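Local coordinates for uncharacterized protein (Corynebacterium diphtheriae, PDB 3LMM) that is of unknown function but is probably a transcriptional regulator that combines an ATPase-like region with helix-turn-helix regions, at residues Asp175-Val180 against Pro357-Leu362; Leu412-Leu417 against Glu494-Val499; Arg237-Leu242 against Lys262-Gln267. One frame throughout, in Å; residues are numbered along the deposited sequence.

Contact 1: Asp175-Val180 against Pro357-Leu362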
ATOM      1  N   ASP A 175      -9.554  17.613  -1.110  1.00 39.37           N
ATOM      2  CA  ASP A 175      -8.429  17.039  -0.372  1.00 38.38           C
ATOM      3  C   ASP A 175      -7.855  18.155   0.459  1.00 31.10           C
ATOM      4  O   ASP A 175      -7.026  18.929  -0.012  1.00 36.14           O
ATOM      5  CB  ASP A 175      -7.346  16.497  -1.304  1.00 41.01           C
ATOM      6  CG  ASP A 175      -7.705  15.153  -1.879  1.00 49.81           C
ATOM      7  OD1 ASP A 175      -8.474  14.413  -1.218  1.00 48.10           O
ATOM      8  OD2 ASP A 175      -7.204  14.826  -2.981  1.00 55.57           O
ATOM      9  N   PRO A 176      -8.278  18.238   1.721  1.00 22.60           N
ATOM     10  CA  PRO A 176      -7.789  19.295   2.602  1.00 22.49           C
ATOM     11  C   PRO A 176      -6.280  19.537   2.566  1.00 20.18           C
ATOM     12  O   PRO A 176      -5.827  20.685   2.543  1.00 21.79           O
ATOM     13  CB  PRO A 176      -8.301  18.855   3.973  1.00 19.81           C
ATOM     14  CG  PRO A 176      -8.455  17.368   3.834  1.00 10.45           C
ATOM     15  CD  PRO A 176      -9.019  17.213   2.476  1.00 14.34           C
HETATM   16  N   MSE A 177      -5.510  18.458   2.522  1.00 16.81           N
HETATM   17  CA  MSE A 177      -4.061  18.556   2.530  1.00 23.62           C
HETATM   18  C   MSE A 177      -3.493  18.987   1.182  1.00 27.66           C
HETATM   19  O   MSE A 177      -2.276  19.164   1.029  1.00 25.17           O
HETATM   20  CB  MSE A 177      -3.473  17.216   2.969  1.00 22.03           C
HETATM   21  CG  MSE A 177      -2.059  17.300   3.488  1.00 32.86           C
HETATM   22 SE   MSE A 177      -1.882  18.424   5.057  1.00 43.94          SE
HETATM   23  CE  MSE A 177      -2.547  17.212   6.385  1.00 34.63           C
ATOM     24  N   ALA A 178      -4.382  19.178   0.208  1.00 31.63           N
ATOM     25  CA  ALA A 178      -3.988  19.594  -1.145  1.00 35.73           C
ATOM     26  C   ALA A 178      -4.400  21.027  -1.443  1.00 29.00           C
ATOM     27  O   ALA A 178      -4.024  21.578  -2.475  1.00 18.85           O
ATOM     28  CB  ALA A 178      -4.608  18.653  -2.181  1.00 29.31           C
ATOM     29  N   GLN A 179      -5.162  21.620  -0.528  1.00 29.50           N
ATOM     30  CA  GLN A 179      -5.642  22.987  -0.691  1.00 36.09           C
ATOM     31  C   GLN A 179      -4.510  24.009  -0.773  1.00 32.72           C
ATOM     32  O   GLN A 179      -3.436  23.782  -0.228  1.00 42.08           O
ATOM     33  CB  GLN A 179      -6.565  23.352   0.465  1.00 42.24           C
ATOM     34  CG  GLN A 179      -7.147  24.743   0.368  1.00 50.94           C
ATOM     35  CD  GLN A 179      -7.945  25.125   1.595  1.00 56.15           C
ATOM     36  OE1 GLN A 179      -9.072  24.666   1.786  1.00 52.28           O
ATOM     37  NE2 GLN A 179      -7.349  25.953   2.454  1.00 59.65           N
ATOM     38  N   VAL A 180      -4.754  25.131  -1.449  1.00 27.40           N
ATOM     39  CA  VAL A 180      -3.729  26.163  -1.583  1.00 27.89           C
ATOM     40  C   VAL A 180      -3.571  26.955  -0.300  1.00 31.16           C
ATOM     41  O   VAL A 180      -4.551  27.204   0.402  1.00 35.40           O
ATOM     42  CB  VAL A 180      -4.046  27.168  -2.713  1.00 31.10           C
ATOM     43  CG1 VAL A 180      -2.918  28.195  -2.822  1.00 17.15           C
ATOM     44  CG2 VAL A 180      -4.206  26.435  -4.043  1.00 47.51           C
ATOM     45  N   PRO A 357      -4.936  11.944   1.772  1.00 18.86           N
ATOM     46  CA  PRO A 357      -4.433  11.443   0.491  1.00 22.11           C
ATOM     47  C   PRO A 357      -3.381  12.381  -0.099  1.00 19.55           C
ATOM     48  O   PRO A 357      -2.336  11.934  -0.546  1.00 23.50           O
ATOM     49  CB  PRO A 357      -5.696  11.377  -0.368  1.00 23.34           C
ATOM     50  CG  PRO A 357      -6.730  10.984   0.621  1.00 22.55           C
ATOM     51  CD  PRO A 357      -6.406  11.875   1.810  1.00 21.34           C
ATOM     52  N   ALA A 358      -3.661  13.679  -0.083  1.00 12.52           N
ATOM     53  CA  ALA A 358      -2.711  14.645  -0.600  1.00 13.90           C
ATOM     54  C   ALA A 358      -1.341  14.487   0.072  1.00 17.56           C
ATOM     55  O   ALA A 358      -0.311  14.409  -0.603  1.00 14.57           O
ATOM     56  CB  ALA A 358      -3.237  16.054  -0.391  1.00 11.55           C
ATOM     57  N   LEU A 359      -1.330  14.424   1.400  1.00 12.14           N
ATOM     58  CA  LEU A 359      -0.082  14.290   2.159  1.00 13.13           C
ATOM     59  C   LEU A 359       0.603  12.992   1.790  1.00 15.03           C
ATOM     60  O   LEU A 359       1.819  12.948   1.599  1.00 14.00           O
ATOM     61  CB  LEU A 359      -0.367  14.281   3.667  1.00 16.39           C
ATOM     62  CG  LEU A 359       0.628  14.826   4.706  1.00  8.54           C
ATOM     63  CD1 LEU A 359       0.802  13.778   5.792  1.00  1.00           C
ATOM     64  CD2 LEU A 359       1.959  15.186   4.075  1.00  1.00           C
ATOM     65  N   ALA A 360      -0.187  11.929   1.712  1.00 15.64           N
ATOM     66  CA  ALA A 360       0.353  10.632   1.362  1.00 12.31           C
ATOM     67  C   ALA A 360       1.038  10.753   0.016  1.00 15.66           C
ATOM     68  O   ALA A 360       2.230  10.477  -0.103  1.00 20.62           O
ATOM     69  CB  ALA A 360      -0.748   9.595   1.293  1.00  8.11           C
ATOM     70  N   ASP A 361       0.305  11.195  -0.998  1.00 14.47           N
ATOM     71  CA  ASP A 361       0.924  11.305  -2.303  1.00 18.30           C
ATOM     72  C   ASP A 361       2.232  12.094  -2.314  1.00 20.81           C
ATOM     73  O   ASP A 361       3.168  11.719  -3.017  1.00 29.16           O
ATOM     74  CB  ASP A 361      -0.008  11.927  -3.326  1.00 15.33           C
ATOM     75  CG  ASP A 361       0.663  12.061  -4.668  1.00 28.06           C
ATOM     76  OD1 ASP A 361       0.976  11.005  -5.262  1.00 21.72           O
ATOM     77  OD2 ASP A 361       0.907  13.208  -5.117  1.00 31.19           O
ATOM     78  N   LEU A 362       2.299  13.186  -1.555  1.00 17.44           N
ATOM     79  CA  LEU A 362       3.508  13.989  -1.521  1.00 12.51           C
ATOM     80  C   LEU A 362       4.688  13.167  -1.031  1.00 16.75           C
ATOM     81  O   LEU A 362       5.803  13.318  -1.535  1.00 19.49           O
ATOM     82  CB  LEU A 362       3.320  15.208  -0.623  1.00  5.21           C
ATOM     83  CG  LEU A 362       4.467  16.223  -0.630  1.00  3.10           C
ATOM     84  CD1 LEU A 362       4.691  16.778  -2.029  1.00  1.00           C
ATOM     85  CD2 LEU A 362       4.138  17.338   0.349  1.00  1.46           C
TER
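M177, a selenomethionine, and A358 carry this contact, in which one turn of 3-10 helix, P176-A178, rests on the first turn of helix 357-365. That helix belongs to a sequence region related to the C-terminal part of the helicase RecG and, through its clan, to histidine-kinase-type ATPases. The contact therefore attaches the loop that follows helix 161-171 to the probably ATPase-like part of the chain.

The methyl of A358 is directed toward the 3-10 turn, and the backbones come close enough for A178 CA and A358 CA to lie 5.1 Å apart. The methyl meets the peptide joining M177 to A178: A358 CB is 3.3 Å from M177 C. The CB atoms of both residues of that peptide also meet it, A178 CB at 3.4 Å and M177 CB at 3.6 Å from A358 CB. No hydrogen bond crosses the interface. The turn is closed from within, A178 N donating to D175 O at 2.7 Å.

D175 also reaches the methyl: its CB lies 4.2 Å from A358 CB, and its OD1 approaches the ring of P357. D175 and A178 also touch W165 of helix 161-171, and D361, about one turn further along helix 357-365, forms a salt bridge with R161 and a hydrogen bond with W165, so the two helices are joined by polar links as well as through the loop.

M177 runs beside L359, both side chains pointing the same way. Its CG stands anti to the backbone N (chi1 -159°), which places it alongside L359, and the chain then bends at chi2 and chi3. M177 also touches Q226 and A227 of helix 226-232. Where the two side chains run together, M177 CG lies 3.5 Å from L359 CB.

Contact 2: Leu412-Leu417 against Glu494-Val499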
ATOM      1  N   LEU A 412      17.454 -17.601  16.367  1.00 48.09           N
ATOM      2  CA  LEU A 412      18.224 -18.386  15.409  1.00 42.45           C
ATOM      3  C   LEU A 412      17.445 -19.448  14.630  1.00 41.17           C
ATOM      4  O   LEU A 412      17.377 -19.382  13.398  1.00 40.90           O
ATOM      5  CB  LEU A 412      19.420 -19.056  16.103  1.00 46.58           C
ATOM      6  CG  LEU A 412      20.574 -18.171  16.581  1.00 44.91           C
ATOM      7  CD1 LEU A 412      21.124 -17.395  15.396  1.00 40.19           C
ATOM      8  CD2 LEU A 412      20.103 -17.227  17.684  1.00 47.10           C
ATOM      9  N   PRO A 413      16.846 -20.436  15.325  1.00 34.09           N
ATOM     10  CA  PRO A 413      16.107 -21.454  14.579  1.00 29.19           C
ATOM     11  C   PRO A 413      15.192 -20.880  13.497  1.00 30.32           C
ATOM     12  O   PRO A 413      15.194 -21.345  12.353  1.00 29.39           O
ATOM     13  CB  PRO A 413      15.367 -22.214  15.676  1.00 22.82           C
ATOM     14  CG  PRO A 413      15.275 -21.245  16.792  1.00 25.05           C
ATOM     15  CD  PRO A 413      16.618 -20.584  16.771  1.00 28.53           C
ATOM     16  N   VAL A 414      14.413 -19.866  13.847  1.00 27.33           N
ATOM     17  CA  VAL A 414      13.522 -19.255  12.871  1.00 28.87           C
ATOM     18  C   VAL A 414      14.300 -18.643  11.707  1.00 29.12           C
ATOM     19  O   VAL A 414      13.884 -18.747  10.552  1.00 27.36           O
ATOM     20  CB  VAL A 414      12.656 -18.175  13.528  1.00 32.24           C
ATOM     21  CG1 VAL A 414      11.977 -17.326  12.460  1.00 23.71           C
ATOM     22  CG2 VAL A 414      11.627 -18.832  14.430  1.00 19.44           C
ATOM     23  N   LEU A 415      15.425 -18.006  12.009  1.00 30.52           N
ATOM     24  CA  LEU A 415      16.248 -17.387  10.971  1.00 28.59           C
ATOM     25  C   LEU A 415      16.662 -18.390   9.927  1.00 29.60           C
ATOM     26  O   LEU A 415      16.575 -18.117   8.734  1.00 29.65           O
ATOM     27  CB  LEU A 415      17.506 -16.782  11.572  1.00 22.60           C
ATOM     28  CG  LEU A 415      17.332 -15.429  12.250  1.00 31.82           C
ATOM     29  CD1 LEU A 415      18.607 -15.096  12.973  1.00 19.01           C
ATOM     30  CD2 LEU A 415      16.982 -14.367  11.215  1.00 30.04           C
ATOM     31  N   GLU A 416      17.130 -19.544  10.394  1.00 40.32           N
ATOM     32  CA  GLU A 416      17.574 -20.617   9.515  1.00 46.89           C
ATOM     33  C   GLU A 416      16.399 -21.288   8.815  1.00 42.02           C
ATOM     34  O   GLU A 416      16.513 -21.688   7.654  1.00 41.08           O
ATOM     35  CB  GLU A 416      18.399 -21.644  10.307  1.00 53.34           C
ATOM     36  CG  GLU A 416      17.932 -21.854  11.739  1.00 66.84           C
ATOM     37  CD  GLU A 416      18.843 -22.780  12.541  1.00 73.62           C
ATOM     38  OE1 GLU A 416      18.776 -24.017  12.334  1.00 74.45           O
ATOM     39  OE2 GLU A 416      19.627 -22.263  13.372  1.00 68.23           O
ATOM     40  N   LEU A 417      15.270 -21.405   9.508  1.00 32.50           N
ATOM     41  CA  LEU A 417      14.093 -22.006   8.893  1.00 28.76           C
ATOM     42  C   LEU A 417      13.773 -21.185   7.654  1.00 30.80           C
ATOM     43  O   LEU A 417      13.529 -21.733   6.585  1.00 35.20           O
ATOM     44  CB  LEU A 417      12.906 -21.989   9.861  1.00 29.40           C
ATOM     45  CG  LEU A 417      11.515 -22.417   9.359  1.00 24.20           C
ATOM     46  CD1 LEU A 417      10.897 -21.321   8.530  1.00 16.39           C
ATOM     47  CD2 LEU A 417      11.620 -23.702   8.570  1.00 31.57           C
ATOM     48  N   GLU A 494      10.823 -29.823  12.828  1.00 56.39           N
ATOM     49  CA  GLU A 494      12.100 -30.264  13.385  1.00 65.00           C
ATOM     50  C   GLU A 494      13.046 -29.102  13.661  1.00 65.36           C
ATOM     51  O   GLU A 494      13.844 -29.156  14.594  1.00 68.45           O
ATOM     52  CB  GLU A 494      12.792 -31.258  12.445  1.00 71.76           C
ATOM     53  CG  GLU A 494      12.026 -32.555  12.196  1.00 84.85           C
ATOM     54  CD  GLU A 494      11.904 -33.445  13.430  1.00 89.80           C
ATOM     55  OE1 GLU A 494      11.210 -34.485  13.334  1.00 85.46           O
ATOM     56  OE2 GLU A 494      12.500 -33.116  14.483  1.00 86.38           O
ATOM     57  N   ILE A 495      12.957 -28.056  12.846  1.00 65.17           N
ATOM     58  CA  ILE A 495      13.816 -26.888  13.001  1.00 63.19           C
ATOM     59  C   ILE A 495      13.302 -26.018  14.147  1.00 62.16           C
ATOM     60  O   ILE A 495      14.082 -25.458  14.917  1.00 57.67           O
ATOM     61  CB  ILE A 495      13.847 -26.039  11.702  1.00 65.91           C
ATOM     62  CG1 ILE A 495      13.845 -26.950  10.464  1.00 67.63           C
ATOM     63  CG2 ILE A 495      15.077 -25.148  11.691  1.00 60.97           C
ATOM     64  CD1 ILE A 495      15.053 -27.864  10.331  1.00 79.83           C
ATOM     65  N   LEU A 496      11.980 -25.923  14.261  1.00 62.34           N
ATOM     66  CA  LEU A 496      11.351 -25.118  15.298  1.00 66.30           C
ATOM     67  C   LEU A 496      11.346 -25.749  16.696  1.00 73.39           C
ATOM     68  O   LEU A 496      11.223 -25.035  17.693  1.00 79.30           O
ATOM     69  CB  LEU A 496       9.918 -24.756  14.882  1.00 59.93           C
ATOM     70  CG  LEU A 496       9.727 -23.726  13.755  1.00 62.18           C
ATOM     71  CD1 LEU A 496      10.298 -22.384  14.173  1.00 55.47           C
ATOM     72  CD2 LEU A 496      10.397 -24.203  12.482  1.00 63.78           C
ATOM     73  N   ARG A 497      11.483 -27.073  16.783  1.00 77.56           N
ATOM     74  CA  ARG A 497      11.490 -27.767  18.082  1.00 79.60           C
ATOM     75  C   ARG A 497      12.578 -27.234  19.013  1.00 81.67           C
ATOM     76  O   ARG A 497      12.505 -27.401  20.233  1.00 74.22           O
ATOM     77  CB  ARG A 497      11.712 -29.276  17.893  1.00 80.48           C
ATOM     78  CG  ARG A 497      10.512 -30.064  17.385  1.00 83.31           C
ATOM     79  CD  ARG A 497      10.872 -31.531  17.170  1.00 85.44           C
ATOM     80  NE  ARG A 497       9.751 -32.321  16.661  1.00 95.14           N
ATOM     81  CZ  ARG A 497       8.657 -32.617  17.358  1.00101.91           C
ATOM     82  NH1 ARG A 497       8.526 -32.191  18.608  1.00102.07           N
ATOM     83  NH2 ARG A 497       7.689 -33.344  16.806  1.00103.03           N
ATOM     84  N   LYS A 498      13.586 -26.601  18.422  1.00 88.58           N
ATOM     85  CA  LYS A 498      14.711 -26.049  19.165  1.00 96.94           C
ATOM     86  C   LYS A 498      14.510 -24.559  19.472  1.00 99.74           C
ATOM     87  O   LYS A 498      15.312 -23.723  19.056  1.00105.49           O
ATOM     88  CB  LYS A 498      16.004 -26.229  18.355  1.00 98.90           C
ATOM     89  CG  LYS A 498      16.302 -27.661  17.885  1.00101.89           C
ATOM     90  CD  LYS A 498      16.618 -28.612  19.045  1.00104.18           C
ATOM     91  CE  LYS A 498      16.984 -30.010  18.542  1.00 94.63           C
ATOM     92  NZ  LYS A 498      17.372 -30.931  19.646  1.00 93.18           N
ATOM     93  N   VAL A 499      13.442 -24.222  20.189  1.00 96.53           N
ATOM     94  CA  VAL A 499      13.185 -22.827  20.537  1.00 94.08           C
ATOM     95  C   VAL A 499      13.199 -22.617  22.057  1.00 97.32           C
ATOM     96  O   VAL A 499      14.129 -22.009  22.601  1.00 97.57           O
ATOM     97  CB  VAL A 499      11.835 -22.344  19.945  1.00 87.34           C
ATOM     98  CG1 VAL A 499      11.530 -20.926  20.405  1.00 87.17           C
ATOM     99  CG2 VAL A 499      11.903 -22.382  18.434  1.00 71.54           C
TER
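P413 CA and L496 CA lie 6.0 Å apart where the first turn of helix 412-419 meets the last part of helix 490-496 and the residues that follow; no hydrogen bond joins the two backbones. P413 turns its ring toward this region. Its CB is 3.6 Å from I495 O, while its CG lies 3.4 Å from K498 O and touches V499 CG2, the proline and valine side chains crossing at about a right angle. The ring thus packs on two backbone carbonyl oxygens as well as on a methyl.

L496 sends its two methyls to different partners. CD1 meets V414 CG2 at 3.8 Å, and CD2 meets L417 CG, also at 3.8 Å. Although the CB of L496 does not point directly at the opposing helix, the branched tip ends against it. I495 faces helix 412-419 more directly: I495 CG2 lies 4.2 Å from L417 CB and also touches the carboxylate of E416.

L417 and L496 continue onto helix 430-441, through L436 and F440 respectively, while E416 reaches E286 of strand 282-286. The helices and strands between the two segments are consistent with a winged helix-turn-helix domain, here with helix 412-419 packed against helix 490-496.

Contact 3: Arg237-Leu242 against Lys262-Gln267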
ATOM      1  N   ARG A 237       6.025  24.066  15.883  1.00 31.68           N
ATOM      2  CA  ARG A 237       5.553  23.167  16.929  1.00 25.20           C
ATOM      3  C   ARG A 237       6.122  21.777  16.740  1.00 24.40           C
ATOM      4  O   ARG A 237       6.539  21.407  15.649  1.00 29.01           O
ATOM      5  CB  ARG A 237       4.023  23.110  16.970  1.00 16.19           C
ATOM      6  CG  ARG A 237       3.339  21.975  16.231  1.00  9.95           C
ATOM      7  CD  ARG A 237       2.032  21.704  16.949  1.00 20.08           C
ATOM      8  NE  ARG A 237       1.074  20.839  16.264  1.00 22.49           N
ATOM      9  CZ  ARG A 237       0.557  21.084  15.063  1.00 32.13           C
ATOM     10  NH1 ARG A 237      -0.324  20.237  14.534  1.00 16.87           N
ATOM     11  NH2 ARG A 237       0.937  22.162  14.376  1.00 35.54           N
ATOM     12  N   THR A 238       6.156  21.013  17.818  1.00 21.06           N
ATOM     13  CA  THR A 238       6.693  19.681  17.750  1.00 17.49           C
ATOM     14  C   THR A 238       5.711  18.749  17.088  1.00 19.24           C
ATOM     15  O   THR A 238       4.541  18.681  17.470  1.00 21.31           O
ATOM     16  CB  THR A 238       7.038  19.192  19.138  1.00 26.95           C
ATOM     17  OG1 THR A 238       8.104  19.999  19.646  1.00 43.75           O
ATOM     18  CG2 THR A 238       7.467  17.739  19.111  1.00 40.37           C
ATOM     19  N   ALA A 239       6.181  18.035  16.075  1.00 16.96           N
ATOM     20  CA  ALA A 239       5.316  17.109  15.359  1.00 19.91           C
ATOM     21  C   ALA A 239       5.431  15.723  15.950  1.00 18.94           C
ATOM     22  O   ALA A 239       4.442  15.000  16.065  1.00 15.42           O
ATOM     23  CB  ALA A 239       5.691  17.085  13.885  1.00  5.01           C
ATOM     24  N   ILE A 240       6.648  15.373  16.346  1.00 15.89           N
ATOM     25  CA  ILE A 240       6.913  14.058  16.907  1.00 14.20           C
ATOM     26  C   ILE A 240       8.103  14.162  17.850  1.00 19.98           C
ATOM     27  O   ILE A 240       9.010  14.963  17.627  1.00 18.96           O
ATOM     28  CB  ILE A 240       7.235  13.066  15.759  1.00 14.11           C
ATOM     29  CG1 ILE A 240       7.343  11.654  16.278  1.00 12.75           C
ATOM     30  CG2 ILE A 240       8.529  13.462  15.064  1.00  1.00           C
ATOM     31  CD1 ILE A 240       7.199  10.643  15.198  1.00  4.42           C
ATOM     32  N   GLU A 241       8.099  13.380  18.921  1.00 18.68           N
ATOM     33  CA  GLU A 241       9.217  13.425  19.861  1.00 23.41           C
ATOM     34  C   GLU A 241       9.453  12.066  20.504  1.00 19.97           C
ATOM     35  O   GLU A 241       8.555  11.233  20.550  1.00 22.30           O
ATOM     36  CB  GLU A 241       8.952  14.483  20.932  1.00 23.00           C
ATOM     37  CG  GLU A 241       7.612  14.328  21.625  1.00 36.07           C
ATOM     38  CD  GLU A 241       7.385  15.366  22.708  1.00 44.07           C
ATOM     39  OE1 GLU A 241       7.431  16.582  22.404  1.00 52.20           O
ATOM     40  OE2 GLU A 241       7.144  14.963  23.868  1.00 54.97           O
ATOM     41  N   LEU A 242      10.663  11.853  21.006  1.00 14.69           N
ATOM     42  CA  LEU A 242      11.018  10.580  21.616  1.00 18.29           C
ATOM     43  C   LEU A 242      11.307  10.654  23.111  1.00 18.88           C
ATOM     44  O   LEU A 242      11.887  11.627  23.598  1.00 14.05           O
ATOM     45  CB  LEU A 242      12.235   9.991  20.898  1.00 26.65           C
ATOM     46  CG  LEU A 242      12.866   8.695  21.431  1.00 25.49           C
ATOM     47  CD1 LEU A 242      11.934   7.502  21.171  1.00 22.40           C
ATOM     48  CD2 LEU A 242      14.204   8.483  20.752  1.00  7.22           C
ATOM     49  N   LYS A 262      11.512  23.589  12.883  1.00 28.58           N
ATOM     50  CA  LYS A 262      11.849  22.646  11.824  1.00 25.81           C
ATOM     51  C   LYS A 262      10.602  22.102  11.137  1.00 29.02           C
ATOM     52  O   LYS A 262       9.546  21.954  11.751  1.00 27.47           O
ATOM     53  CB  LYS A 262      12.670  21.475  12.381  1.00 27.45           C
ATOM     54  CG  LYS A 262      13.971  21.895  13.061  1.00 48.58           C
ATOM     55  CD  LYS A 262      14.921  20.715  13.333  1.00 53.27           C
ATOM     56  CE  LYS A 262      16.290  21.211  13.823  1.00 57.56           C
ATOM     57  NZ  LYS A 262      17.353  20.159  13.839  1.00 61.70           N
ATOM     58  N   SER A 263      10.740  21.825   9.847  1.00 31.86           N
ATOM     59  CA  SER A 263       9.658  21.278   9.047  1.00 25.47           C
ATOM     60  C   SER A 263       9.493  19.810   9.442  1.00 27.55           C
ATOM     61  O   SER A 263      10.335  19.260  10.155  1.00 22.99           O
ATOM     62  CB  SER A 263      10.016  21.387   7.568  1.00 23.85           C
ATOM     63  OG  SER A 263      11.239  20.736   7.295  1.00 22.37           O
ATOM     64  N   CYS A 264       8.417  19.172   8.987  1.00 21.28           N
ATOM     65  CA  CYS A 264       8.190  17.772   9.328  1.00 21.30           C
ATOM     66  C   CYS A 264       9.321  16.893   8.829  1.00 22.35           C
ATOM     67  O   CYS A 264       9.731  15.963   9.515  1.00 25.68           O
ATOM     68  CB  CYS A 264       6.874  17.277   8.736  1.00 28.38           C
ATOM     69  SG  CYS A 264       5.405  17.742   9.682  1.00 32.51           S
ATOM     70  N   LEU A 265       9.816  17.179   7.630  1.00 16.25           N
ATOM     71  CA  LEU A 265      10.906  16.396   7.070  1.00 15.41           C
ATOM     72  C   LEU A 265      12.123  16.495   7.984  1.00 24.12           C
ATOM     73  O   LEU A 265      12.828  15.506   8.226  1.00 27.19           O
ATOM     74  CB  LEU A 265      11.279  16.907   5.684  1.00  7.65           C
ATOM     75  CG  LEU A 265      10.233  16.724   4.597  1.00 18.26           C
ATOM     76  CD1 LEU A 265      10.707  17.409   3.329  1.00 14.95           C
ATOM     77  CD2 LEU A 265       9.975  15.251   4.353  1.00  5.69           C
ATOM     78  N   GLU A 266      12.372  17.704   8.481  1.00 23.71           N
ATOM     79  CA  GLU A 266      13.492  17.940   9.371  1.00 20.61           C
ATOM     80  C   GLU A 266      13.217  17.225  10.680  1.00 23.52           C
ATOM     81  O   GLU A 266      14.084  16.534  11.223  1.00 19.73           O
ATOM     82  CB  GLU A 266      13.663  19.434   9.606  1.00 16.96           C
ATOM     83  CG  GLU A 266      14.246  20.144   8.410  1.00 26.05           C
ATOM     84  CD  GLU A 266      14.247  21.643   8.567  1.00 38.89           C
ATOM     85  OE1 GLU A 266      13.169  22.265   8.417  1.00 42.92           O
ATOM     86  OE2 GLU A 266      15.327  22.208   8.847  1.00 42.55           O
ATOM     87  N   GLN A 267      11.999  17.380  11.182  1.00 20.00           N
ATOM     88  CA  GLN A 267      11.652  16.723  12.420  1.00 14.08           C
ATOM     89  C   GLN A 267      11.677  15.218  12.257  1.00 11.79           C
ATOM     90  O   GLN A 267      12.145  14.510  13.143  1.00 13.96           O
ATOM     91  CB  GLN A 267      10.293  17.211  12.912  1.00 21.87           C
ATOM     92  CG  GLN A 267      10.377  18.563  13.597  1.00 19.38           C
ATOM     93  CD  GLN A 267       9.047  19.004  14.166  1.00 27.57           C
ATOM     94  OE1 GLN A 267       8.404  18.274  14.927  1.00 26.76           O
ATOM     95  NE2 GLN A 267       8.630  20.215  13.812  1.00 18.64           N
TER
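Q267 NE2 is held between two backbone carbonyls, donating to R237 O at 3.0 Å across the contact and to K262 O at 2.8 Å within its own segment. Both bonds are moderately straight (N-H...O 153° and 157°), but they meet their acceptors differently: NE2 is somewhat tilted from the carbonyl plane of R237 and stands well above that of K262. The same carboxamide accepts through OE1 from A239 N, which lies in the carbonyl plane, on a lone pair; the modelled 2.5 Å is short, and its exact length is doubtful. With a donor and an acceptor both engaged, the amide bridges R237 and A239, two residues apart in the lead-in to strand 240-245, and its rotation about chi3 is fixed. The Q267 chain is extended beyond CG (chi2 -176°), which carries CD out toward the other segment.

A239 adds an apolar touch: its CB points toward the helix, 4.3 Å from C264 SG.

The helix start carrying Q267 is itself capped. S263 and E266 form a capping box, in which S263 N donates to E266 OE1 at 2.9 Å and a weak return bond runs from E266 N to S263 OG. S263 OG also donates to E266 OE1, and R189 pairs with the other carboxylate oxygen.

The guanidinium of R237 donates through NH1 to R316 O. A239 and E241 join the backbone of I320 in strand 320-325, the parallel neighbour of 240-245 in the mixed sheet; W314 touches both A239 and C264, and helix 226-232 packs on C264 and L265.

Contact 3 falls within the span of chain between the two segments of contact 1, and contact 2 follows both. The centres of contacts 1 and 3 are 19 Å apart, on the same side of the chain's centre, and their nearest atoms are about 7 Å apart. Helix 226-232 links them, packing on M177 and L362 in contact 1 and on C264 and L265 in contact 3. Contact 2 is remote, 46 Å from contact 1 and 41 Å from contact 3 between centres. Contacts 1 and 3 thus belong to the part built round the six-stranded mixed sheet, probably ATPase-like, whereas contact 2 joins two helices of a distant, probably DNA-binding, helix-turn-helix-like region.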